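Local coordinates for RPA0582 (Rhodopseudomonas palustris, PDB 3HHL), which is of unknown function but belongs to the DUF1330 family and has an alpha-beta-barrel fold of the dimeric type, at residues D7-K10 and E11-A14; Y95-V98 and A99-V102. All coordinates share one frame; numbering follows the deposited sequence.

Contact 1: residues D7-K10 and E11-A14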
# COMPACT_ATOMS: atom_id res chain seq x y z
N ASP C 7 7.89 13.82 5.52
CA ASP C 7 8.08 13.56 6.94
C ASP C 7 6.76 13.58 7.68
O ASP C 7 5.79 14.13 7.22
CB ASP C 7 8.99 14.63 7.56
CG ASP C 7 10.47 14.49 7.13
OD1 ASP C 7 11.09 13.38 7.19
OD2 ASP C 7 10.99 15.56 6.75
N PRO C 8 6.72 12.93 8.84
CA PRO C 8 5.54 12.99 9.69
C PRO C 8 5.50 14.32 10.40
O PRO C 8 6.54 14.88 10.63
CB PRO C 8 5.78 11.87 10.68
CG PRO C 8 7.25 11.79 10.74
CD PRO C 8 7.73 12.00 9.37
N THR C 9 4.31 14.80 10.72
CA THR C 9 4.14 15.99 11.52
C THR C 9 4.24 15.65 13.04
O THR C 9 4.07 14.50 13.47
CB THR C 9 2.76 16.66 11.26
OG1 THR C 9 1.73 15.81 11.79
CG2 THR C 9 2.49 16.91 9.78
N LYS C 10 4.54 16.67 13.86
CA LYS C 10 4.63 16.46 15.33
C LYS C 10 3.34 15.82 15.88
O LYS C 10 3.36 14.93 16.71
CB LYS C 10 4.80 17.79 16.09
CG LYS C 10 6.08 18.62 15.90
CD LYS C 10 6.09 19.98 16.78
CE LYS C 10 4.77 20.88 16.76
NZ LYS C 10 4.59 21.76 15.53
N GLU C 11 2.22 16.35 15.44
CA GLU C 11 0.92 16.00 15.99
C GLU C 11 0.58 14.54 15.72
O GLU C 11 0.11 13.83 16.60
CB GLU C 11 -0.19 16.83 15.36
CG GLU C 11 -0.10 18.29 15.65
CD GLU C 11 -1.42 19.01 15.36
OE1 GLU C 11 -2.32 18.43 14.69
OE2 GLU C 11 -1.56 20.18 15.79
N VAL C 12 0.81 14.12 14.49
CA VAL C 12 0.55 12.76 14.07
C VAL C 12 1.53 11.77 14.69
O VAL C 12 1.14 10.65 15.06
CB VAL C 12 0.54 12.69 12.53
CG1 VAL C 12 0.51 11.23 12.02
CG2 VAL C 12 -0.65 13.51 12.00
N PHE C 13 2.78 12.15 14.83
CA PHE C 13 3.70 11.26 15.55
C PHE C 13 3.30 11.10 17.02
O PHE C 13 3.52 10.05 17.63
CB PHE C 13 5.14 11.73 15.43
CG PHE C 13 6.13 10.69 15.81
CD1 PHE C 13 6.45 9.69 14.96
CD2 PHE C 13 6.74 10.70 17.04
CE1 PHE C 13 7.34 8.70 15.30
CE2 PHE C 13 7.66 9.71 17.38
CZ PHE C 13 7.93 8.71 16.50
N ALA C 14 2.69 12.13 17.59
CA ALA C 14 2.17 12.04 18.96
C ALA C 14 1.06 10.96 18.99
O ALA C 14 1.02 10.11 19.88
CB ALA C 14 1.65 13.41 19.46
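The Thr9 hydroxyl reaches the backbone N of Val12 at the start of helix 10-18. From CB the chain forks. Thr9 OG1 sits between the backbone N and the carbonyl carbon (chi1 69°), which turns OG1, rather than CG2, to face Val12. There it accepts a weak hydrogen bond from Val12 N, 3.3 Å from Thr9 OG1, with an N-H...O angle of 162°. The same oxygen also touches the Val12 side chain, with Thr9 OG1 3.3 Å from Val12 CG2.

Two backbone bonds continue the turn. Phe13 N donates to Thr9 O at 3.0 Å, and Ala14 N donates to Lys10 O at 3.0 Å. Both bonds span four residues. The CB of Phe13 packs near the Thr9 carbonyl, and its ring leads away to Phe16, Val102 and Ile105 of the same chain. Pro8, Val12 and Phe13 also pack against the other subunit. The contact lies at the surface, and Lys10 and Glu11 are exposed. This is a helix N-cap: Thr9 is the cap residue, and its hydroxyl serves an amide of the first turn.

Contact 2: residues Y95-V98 and A99-V102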
# COMPACT_ATOMS: atom_id res chain seq x y z
N TYR C 95 7.95 -4.09 13.01
CA TYR C 95 8.70 -3.83 14.24
C TYR C 95 7.95 -4.51 15.35
O TYR C 95 6.78 -4.69 15.25
CB TYR C 95 8.84 -2.33 14.48
CG TYR C 95 9.53 -1.62 13.33
CD1 TYR C 95 8.84 -1.32 12.17
CD2 TYR C 95 10.87 -1.25 13.41
CE1 TYR C 95 9.44 -0.66 11.11
CE2 TYR C 95 11.49 -0.59 12.35
CZ TYR C 95 10.76 -0.31 11.20
OH TYR C 95 11.32 0.31 10.10
N PRO C 96 8.64 -4.92 16.41
CA PRO C 96 7.95 -5.76 17.36
C PRO C 96 7.06 -4.96 18.29
O PRO C 96 6.21 -5.52 19.02
CB PRO C 96 9.10 -6.44 18.11
CG PRO C 96 10.26 -5.57 17.91
CD PRO C 96 10.10 -4.91 16.64
N SER C 97 7.24 -3.65 18.26
CA SER C 97 6.49 -2.79 19.15
C SER C 97 6.59 -1.38 18.62
O SER C 97 7.46 -1.09 17.79
CB SER C 97 7.10 -2.80 20.56
OG SER C 97 8.38 -2.16 20.56
N VAL C 98 5.71 -0.52 19.11
CA VAL C 98 5.76 0.87 18.84
C VAL C 98 7.04 1.44 19.43
O VAL C 98 7.72 2.23 18.80
CB VAL C 98 4.54 1.59 19.42
CG1 VAL C 98 4.72 3.09 19.35
CG2 VAL C 98 3.29 1.17 18.68
N ALA C 99 7.40 0.99 20.62
CA ALA C 99 8.58 1.49 21.30
C ALA C 99 9.83 1.20 20.47
O ALA C 99 10.76 2.02 20.46
CB ALA C 99 8.68 0.92 22.74
N ALA C 100 9.87 0.08 19.77
CA ALA C 100 11.07 -0.25 19.01
C ALA C 100 11.23 0.80 17.93
O ALA C 100 12.34 1.27 17.67
CB ALA C 100 11.00 -1.64 18.41
N PHE C 101 10.13 1.18 17.32
CA PHE C 101 10.15 2.10 16.23
C PHE C 101 10.52 3.50 16.71
O PHE C 101 11.23 4.21 16.01
CB PHE C 101 8.77 2.15 15.56
CG PHE C 101 8.73 3.01 14.33
CD1 PHE C 101 8.97 2.47 13.09
CD2 PHE C 101 8.47 4.35 14.42
CE1 PHE C 101 8.94 3.28 11.94
CE2 PHE C 101 8.45 5.15 13.29
CZ PHE C 101 8.67 4.62 12.07
N VAL C 102 10.04 3.90 17.88
CA VAL C 102 10.40 5.20 18.43
C VAL C 102 11.91 5.24 18.76
O VAL C 102 12.62 6.23 18.48
CB VAL C 102 9.51 5.56 19.64
CG1 VAL C 102 10.04 6.75 20.40
CG2 VAL C 102 8.10 5.81 19.18
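Tyr95 and Phe101 form a T-shaped aromatic pair at the start of helix 98-106. The edge of Phe101 points at one face of Tyr95. The ring planes stand at 87° and the centroids are 5.1 Å apart. Phe101 CD1 sits over the centre of the tyrosine ring, and its nearest atom there is Tyr95 CE1 at 3.7 Å. With CG anti to the backbone N (chi1 -175°), the Phe101 ring extends to the tyrosine face.

Two smaller apolar contacts add to this. Pro96 CD packs on Ala100 CB at 3.8 Å. One helical turn joins Val98 to Val102, with Val98 CG1 4.3 Å from Val102 CG2.

The polar contacts gather on the first turn. Ala100 N donates to Ser97 OG at 2.8 Å, with an N-H...O angle of 142°. Ala100 N also makes a weak bond to Ser97 O at 3.3 Å, so both acceptors of one serine share this amide. Further on, Val102 N donates to Val98 O at 3.0 Å.

Around the contact, Tyr95, Val98 and Phe101 all pack on Ile25 of strand 25-33. Phe16 of helix 10-18 meets Val98 and the ring of Phe101. Phe101 also touches an apolar side chain of the other subunit. The motif is a serine N-cap at a strand-to-helix connection, where strand 89-95 of the antiparallel sheet hands over to helix 98-106.

The two contacts lie in series along the chain and neither nests in nor crosses the other. Contact 1 comes first, where the N-terminal loop enters helix 10-18. The chain then runs through strand 25-33, helix 47-64 and strands 71-80 and 89-95. Contact 2 follows, closing the short loop from strand 89-95 into helix 98-106. In space the contact centres are about 16 Å apart, but their helices meet. Phe13 CZ lies 3.9 Å from Val102 CG2, and Phe13 CE1 lies 4.2 Å from Phe101 CE2. Contact 1 closes the N-terminal loop onto helix 10-18, and Phe13 carries that helix onto helix 98-106; contact 2 ties the end of strand 89-95 to helix 98-106.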